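Local coordinates for probable outer membrane protein (Pseudomonas aeruginosa, PDB 3DWO) that probably carries long-chain fatty acids or other hydrophobic compounds across the outer membrane, as a beta-barrel channel of the OmpP1/FadL family, at residues V5-T10 / S115-M120; N50-D55 / A95-G100. All coordinates share one frame; numbering follows the deposited sequence.

Interaction 1. Residues V5-T10 / S115-M120; sequences VPTTNT and SQVVPM. With C8E ((hydroxyethyloxy)tri(ethyloxy)octane), chain L.
V5 has CG1 anti to its backbone N (chi1 -177°) and CG2 beside that N; the backbone turns CB to the strand. T7 has OG1 in the crowded position between N and C (chi1 62°), which places CG2 beside the backbone N and aims it at V117. V117 in turn has CG1 anti to its own N (chi1 163°). CG1 of V117 lies 3.5 Å from T7 CB, a tight contact, and the two side chains cross at about a right angle. OG1 of T7 is hydrogen-bonded to N32 OD1.

One direct hydrogen bond joins the backbones: V5 N donates to P119 O over 2.7 Å and is nearly straight. The donor sits above the carbonyl plane. CB of V5 packs on V118 O at 3.5 Å, and its CG2 reaches M120 C at 3.9 Å. Two waters add to the grip. One donates to V5 O and P119 O, each at 2.8 Å, so P119 O accepts two bonds. The other donates to P6 O at 2.6 Å and to V118 O at 2.7 Å.

The contact holds the N-terminal segment against the inner wall of the barrel. Segment 5-10 runs on to helix 10-14, where N9 is the N-cap and its OD1 accepts from G12 N. F31 of helix 29-32 packs on T7 and V117. Strand 110-125 lies between strands 93-105 and 138-153.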
loop_
_atom_site.group_PDB
_atom_site.type_symbol
_atom_site.label_atom_id
_atom_site.label_comp_id
_atom_site.label_asym_id
_atom_site.label_seq_id
_atom_site.Cartn_x
_atom_site.Cartn_y
_atom_site.Cartn_z
ATOM N N VAL A 5 4.336 -0.585 0.070
ATOM C CA VAL A 5 5.098 -0.763 1.296
ATOM C C VAL A 5 6.580 -0.993 1.021
ATOM O O VAL A 5 6.942 -1.630 0.034
ATOM C CB VAL A 5 4.552 -1.976 2.082
ATOM C CG1 VAL A 5 5.285 -2.128 3.405
ATOM C CG2 VAL A 5 3.064 -1.811 2.310
ATOM N N PRO A 6 7.457 -0.463 1.888
ATOM C CA PRO A 6 8.907 -0.633 1.723
ATOM C C PRO A 6 9.239 -2.120 1.821
ATOM O O PRO A 6 8.789 -2.798 2.746
ATOM C CB PRO A 6 9.480 0.151 2.901
ATOM C CG PRO A 6 8.466 1.230 3.106
ATOM C CD PRO A 6 7.167 0.482 2.982
ATOM N N THR A 7 10.017 -2.622 0.868
ATOM C CA THR A 7 10.396 -4.033 0.842
ATOM C C THR A 7 11.856 -4.200 1.281
ATOM O O THR A 7 12.735 -4.479 0.458
ATOM C CB THR A 7 10.208 -4.608 -0.583
ATOM O OG1 THR A 7 11.063 -3.910 -1.503
ATOM C CG2 THR A 7 8.756 -4.431 -1.036
ATOM N N THR A 8 12.105 -4.041 2.579
ATOM C CA THR A 8 13.461 -4.141 3.126
ATOM C C THR A 8 13.519 -5.057 4.341
ATOM O O THR A 8 12.536 -5.701 4.701
ATOM C CB THR A 8 13.972 -2.747 3.573
ATOM O OG1 THR A 8 13.521 -1.756 2.643
ATOM C CG2 THR A 8 15.484 -2.714 3.617
ATOM N N ASN A 9 14.686 -5.108 4.969
ATOM C CA ASN A 9 14.881 -5.909 6.167
ATOM C C ASN A 9 15.003 -4.944 7.345
ATOM O O ASN A 9 14.916 -3.719 7.170
ATOM C CB ASN A 9 16.146 -6.758 6.046
ATOM C CG ASN A 9 17.332 -5.963 5.548
ATOM O OD1 ASN A 9 17.512 -4.797 5.910
ATOM N ND2 ASN A 9 18.154 -6.591 4.720
ATOM N N THR A 10 15.213 -5.491 8.540
ATOM C CA THR A 10 15.314 -4.670 9.738
ATOM C C THR A 10 16.428 -3.634 9.675
ATOM O O THR A 10 16.254 -2.509 10.146
ATOM C CB THR A 10 15.514 -5.535 10.978
ATOM O OG1 THR A 10 16.788 -6.187 10.904
ATOM C CG2 THR A 10 14.432 -6.579 11.056
ATOM N N SER A 115 13.447 -14.462 -2.621
ATOM C CA SER A 115 12.861 -13.642 -1.571
ATOM C C SER A 115 11.344 -13.684 -1.498
ATOM O O SER A 115 10.660 -13.994 -2.475
ATOM C CB SER A 115 13.303 -12.182 -1.727
ATOM O OG SER A 115 12.563 -11.525 -2.743
ATOM N N GLN A 116 10.838 -13.386 -0.308
ATOM C CA GLN A 116 9.411 -13.316 -0.055
ATOM C C GLN A 116 9.236 -11.871 0.374
ATOM O O GLN A 116 9.854 -11.429 1.344
ATOM C CB GLN A 116 9.005 -14.271 1.064
ATOM C CG GLN A 116 7.604 -14.041 1.586
ATOM C CD GLN A 116 7.573 -13.023 2.704
ATOM O OE1 GLN A 116 8.197 -13.219 3.745
ATOM N NE2 GLN A 116 6.849 -11.929 2.497
ATOM N N VAL A 117 8.403 -11.142 -0.360
ATOM C CA VAL A 117 8.177 -9.723 -0.108
ATOM C C VAL A 117 6.697 -9.325 -0.023
ATOM O O VAL A 117 5.810 -10.090 -0.406
ATOM C CB VAL A 117 8.883 -8.899 -1.223
ATOM C CG1 VAL A 117 8.352 -7.490 -1.268
ATOM C CG2 VAL A 117 10.386 -8.875 -0.966
ATOM N N VAL A 118 6.448 -8.124 0.499
ATOM C CA VAL A 118 5.101 -7.575 0.635
ATOM C C VAL A 118 5.125 -6.170 0.021
ATOM O O VAL A 118 5.274 -5.173 0.728
ATOM C CB VAL A 118 4.689 -7.474 2.124
ATOM C CG1 VAL A 118 3.225 -7.061 2.235
ATOM C CG2 VAL A 118 4.912 -8.819 2.823
ATOM N N PRO A 119 4.978 -6.077 -1.312
ATOM C CA PRO A 119 4.992 -4.803 -2.041
ATOM C C PRO A 119 3.845 -3.846 -1.737
ATOM O O PRO A 119 4.024 -2.625 -1.746
ATOM C CB PRO A 119 4.960 -5.240 -3.512
ATOM C CG PRO A 119 5.461 -6.653 -3.491
ATOM C CD PRO A 119 4.828 -7.203 -2.249
ATOM N N MET A 120 2.666 -4.407 -1.485
ATOM C CA MET A 120 1.483 -3.598 -1.242
ATOM C C MET A 120 0.719 -3.996 0.007
ATOM O O MET A 120 0.607 -5.180 0.341
ATOM C CB MET A 120 0.565 -3.689 -2.463
ATOM C CG MET A 120 0.158 -2.345 -3.032
ATOM S SD MET A 120 0.046 -2.356 -4.833
ATOM C CE MET A 120 -1.296 -3.581 -5.066
HETATM C C1 C8E L . 11.781 -17.264 -0.327
HETATM C C2 C8E L . 13.010 -17.381 0.443
HETATM C C3 C8E L . 12.980 -16.716 1.745
HETATM C C4 C8E L . 14.253 -16.980 2.390
HETATM C C5 C8E L . 13.997 -17.579 3.722
HETATM C C6 C8E L . 15.226 -17.659 4.483
HETATM O O HOH W 1 6.553 -1.882 -2.717
HETATM O O HOH W 2 7.198 -4.894 2.666
#

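Interaction 2. Residues N50-D55 / A95-G100; sequences NYADID and AWLPTG. With C8E ((hydroxyethyloxy)tri(ethyloxy)octane), chain E; C8E ((hydroxyethyloxy)tri(ethyloxy)octane), chain L.
Y51 and W96 form a T-shaped (edge-to-face) pair on one side of two antiparallel strands. The edge of the Y51 ring meets the face of the W96 six-membered ring, with centroids 4.8 Å apart and planes at 64°. CD2 of Y51 stands over the indole and comes within 3.4 Å of W96 CE2. CB of Y51 adds a CH-pi contact over the six-membered ring. CG of Y51 is anti to its backbone N (chi1 -176°). CG of W96 is beside its own N (chi1 -66°), and this brings the indole back across the strand gap to the tyrosine.

Y51 and W96 are a non-hydrogen-bonded pair. It is flanked by one hydrogen-bonded pair on each side, N50 with L97 and A52 with A95. L97 N donates to N50 O and A52 N to A95 O, both at 2.9 Å, and each bond is returned within its pair.

N50, A52, A95 and L97 point to the other face of the sheet. There ND2 of N50 makes a weak bond to L97 O at 3.2 Å, and a water bonded to T99 OG1 is also held, weakly, by ND2. OD1 of N50 is hydrogen-bonded to S436 OG. A detergent chain lies along this face. Its C8 is 3.4 Å from A52 CB, and its C6 is 3.5 Å from L97 CD2.

The pair of strands is a piece of the barrel wall. Strand 44-63 pairs on its other side with strand 423-441, which closes the barrel, and strand 93-105 continues the wall to strand 110-125.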
loop_
_atom_site.group_PDB
_atom_site.type_symbol
_atom_site.label_atom_id
_atom_site.label_comp_id
_atom_site.label_asym_id
_atom_site.label_seq_id
_atom_site.Cartn_x
_atom_site.Cartn_y
_atom_site.Cartn_z
ATOM N N ASN A 50 8.168 -7.673 10.827
ATOM C CA ASN A 50 7.812 -6.329 11.270
ATOM C C ASN A 50 6.397 -6.304 11.795
ATOM O O ASN A 50 5.560 -7.121 11.411
ATOM C CB ASN A 50 7.848 -5.329 10.109
ATOM C CG ASN A 50 9.120 -5.388 9.315
ATOM O OD1 ASN A 50 10.183 -5.013 9.798
ATOM N ND2 ASN A 50 9.019 -5.855 8.074
ATOM N N TYR A 51 6.133 -5.347 12.670
ATOM C CA TYR A 51 4.793 -5.153 13.177
ATOM C C TYR A 51 4.520 -3.677 12.968
ATOM O O TYR A 51 5.203 -2.819 13.536
ATOM C CB TYR A 51 4.673 -5.507 14.655
ATOM C CG TYR A 51 3.249 -5.379 15.134
ATOM C CD1 TYR A 51 2.794 -4.204 15.732
ATOM C CD2 TYR A 51 2.339 -6.413 14.933
ATOM C CE1 TYR A 51 1.462 -4.065 16.118
ATOM C CE2 TYR A 51 1.005 -6.286 15.313
ATOM C CZ TYR A 51 0.572 -5.112 15.905
ATOM O OH TYR A 51 -0.748 -4.989 16.287
ATOM N N ALA A 52 3.537 -3.387 12.128
ATOM C CA ALA A 52 3.183 -2.014 11.825
ATOM C C ALA A 52 1.927 -1.614 12.565
ATOM O O ALA A 52 0.895 -2.281 12.478
ATOM C CB ALA A 52 2.988 -1.844 10.336
ATOM N N ASP A 53 2.038 -0.520 13.305
ATOM C CA ASP A 53 0.939 0.016 14.078
ATOM C C ASP A 53 0.548 1.331 13.425
ATOM O O ASP A 53 1.298 2.305 13.471
ATOM C CB ASP A 53 1.380 0.237 15.524
ATOM C CG ASP A 53 0.317 0.905 16.354
ATOM O OD1 ASP A 53 -0.866 0.528 16.214
ATOM O OD2 ASP A 53 0.663 1.804 17.149
ATOM N N ILE A 54 -0.631 1.341 12.809
ATOM C CA ILE A 54 -1.128 2.513 12.104
ATOM C C ILE A 54 -2.397 3.072 12.735
ATOM O O ILE A 54 -3.366 2.350 12.964
ATOM C CB ILE A 54 -1.415 2.176 10.621
ATOM C CG1 ILE A 54 -0.201 1.473 10.001
ATOM C CG2 ILE A 54 -1.748 3.442 9.855
ATOM C CD1 ILE A 54 1.103 2.253 10.091
ATOM N N ASP A 55 -2.376 4.373 13.001
ATOM C CA ASP A 55 -3.496 5.066 13.617
ATOM C C ASP A 55 -4.158 5.951 12.570
ATOM O O ASP A 55 -3.484 6.751 11.924
ATOM C CB ASP A 55 -2.982 5.936 14.759
ATOM C CG ASP A 55 -4.071 6.336 15.719
ATOM O OD1 ASP A 55 -4.434 5.503 16.577
ATOM O OD2 ASP A 55 -4.567 7.476 15.616
ATOM N N ALA A 95 -0.514 -4.875 12.147
ATOM C CA ALA A 95 -0.318 -6.024 11.270
ATOM C C ALA A 95 1.110 -6.549 11.272
ATOM O O ALA A 95 2.059 -5.813 11.530
ATOM C CB ALA A 95 -0.728 -5.663 9.848
ATOM N N TRP A 96 1.251 -7.838 10.988
ATOM C CA TRP A 96 2.564 -8.458 10.921
ATOM C C TRP A 96 2.964 -8.550 9.457
ATOM O O TRP A 96 2.137 -8.866 8.607
ATOM C CB TRP A 96 2.536 -9.866 11.519
ATOM C CG TRP A 96 2.265 -9.886 12.980
ATOM C CD1 TRP A 96 1.053 -10.004 13.589
ATOM C CD2 TRP A 96 3.227 -9.722 14.025
ATOM N NE1 TRP A 96 1.198 -9.918 14.955
ATOM C CE2 TRP A 96 2.524 -9.745 15.248
ATOM C CE3 TRP A 96 4.619 -9.553 14.045
ATOM C CZ2 TRP A 96 3.166 -9.606 16.484
ATOM C CZ3 TRP A 96 5.260 -9.414 15.273
ATOM C CH2 TRP A 96 4.531 -9.441 16.476
ATOM N N LEU A 97 4.227 -8.260 9.164
ATOM C CA LEU A 97 4.723 -8.329 7.797
ATOM C C LEU A 97 6.066 -9.024 7.737
ATOM O O LEU A 97 7.099 -8.450 8.098
ATOM C CB LEU A 97 4.861 -6.941 7.179
ATOM C CG LEU A 97 3.572 -6.244 6.758
ATOM C CD1 LEU A 97 2.914 -5.603 7.967
ATOM C CD2 LEU A 97 3.905 -5.198 5.706
ATOM N N PRO A 98 6.067 -10.279 7.274
ATOM C CA PRO A 98 7.278 -11.085 7.154
ATOM C C PRO A 98 7.993 -10.745 5.856
ATOM O O PRO A 98 7.381 -10.245 4.914
ATOM C CB PRO A 98 6.731 -12.502 7.144
ATOM C CG PRO A 98 5.494 -12.337 6.303
ATOM C CD PRO A 98 4.882 -11.054 6.864
ATOM N N THR A 99 9.289 -11.019 5.818
ATOM C CA THR A 99 10.094 -10.775 4.636
ATOM C C THR A 99 11.285 -11.726 4.694
ATOM O O THR A 99 11.906 -11.896 5.744
ATOM C CB THR A 99 10.573 -9.314 4.579
ATOM O OG1 THR A 99 9.453 -8.456 4.313
ATOM C CG2 THR A 99 11.608 -9.131 3.485
ATOM N N GLY A 100 11.578 -12.370 3.568
ATOM C CA GLY A 100 12.684 -13.308 3.527
ATOM C C GLY A 100 13.613 -13.092 2.350
ATOM O O GLY A 100 13.166 -12.801 1.240
HETATM C C1 C8E E . -2.627 -6.526 5.976
HETATM C C2 C8E E . -2.550 -5.074 5.893
HETATM C C3 C8E E . -1.421 -4.574 5.114
HETATM C C4 C8E E . -0.364 -4.228 6.047
HETATM C C5 C8E E . 0.202 -2.919 5.661
HETATM C C6 C8E E . 1.510 -2.755 6.254
HETATM C C7 C8E E . 1.742 -1.355 5.966
HETATM C C8 C8E E . 2.308 -0.732 7.170
HETATM O O9 C8E E . 3.062 0.458 7.241
HETATM C C10 C8E E . 4.287 0.557 6.545
HETATM C C11 C8E E . 4.779 1.939 6.847
HETATM O O12 C8E E . 3.806 2.929 6.459
HETATM C C13 C8E E . 4.020 4.260 7.011
HETATM C C14 C8E E . 2.910 5.304 7.351
HETATM O O15 C8E E . 1.680 5.181 8.120
HETATM C C16 C8E E . 0.577 4.797 7.274
HETATM C C17 C8E E . -0.199 5.973 6.661
HETATM O O18 C8E E . -1.520 6.355 7.094
HETATM C C19 C8E E . -2.567 5.675 6.346
HETATM C C20 C8E E . -3.561 6.410 5.376
HETATM O O21 C8E E . -3.365 6.276 3.965
HETATM C C1 C8E L . 11.781 -17.264 -0.327
HETATM C C2 C8E L . 13.010 -17.381 0.443
HETATM C C3 C8E L . 12.980 -16.716 1.745
HETATM C C4 C8E L . 14.253 -16.980 2.390
HETATM C C5 C8E L . 13.997 -17.579 3.722
HETATM C C6 C8E L . 15.226 -17.659 4.483
HETATM O O HOH W 3 10.024 -5.901 5.236
#

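In the fold
The centres of the two interactions are about 10 Å apart, and strand order joins them. Segment 50-55 lies on strand 44-63, segment 95-100 on strand 93-105 and segment 115-120 on strand 110-125, three successive strands of the barrel wall. Both segments of interaction 2 fall between those of interaction 1 in the chain. The segments also touch directly: Q116 N probably bonds to G100 O at 2.9 Å, and Q116 NE2 to P98 O at 3.0 Å. Interaction 2 joins two strands within the wall, whereas interaction 1 fixes the N-terminal segment to that wall from inside. One detergent molecule touches both, at S115 and G100.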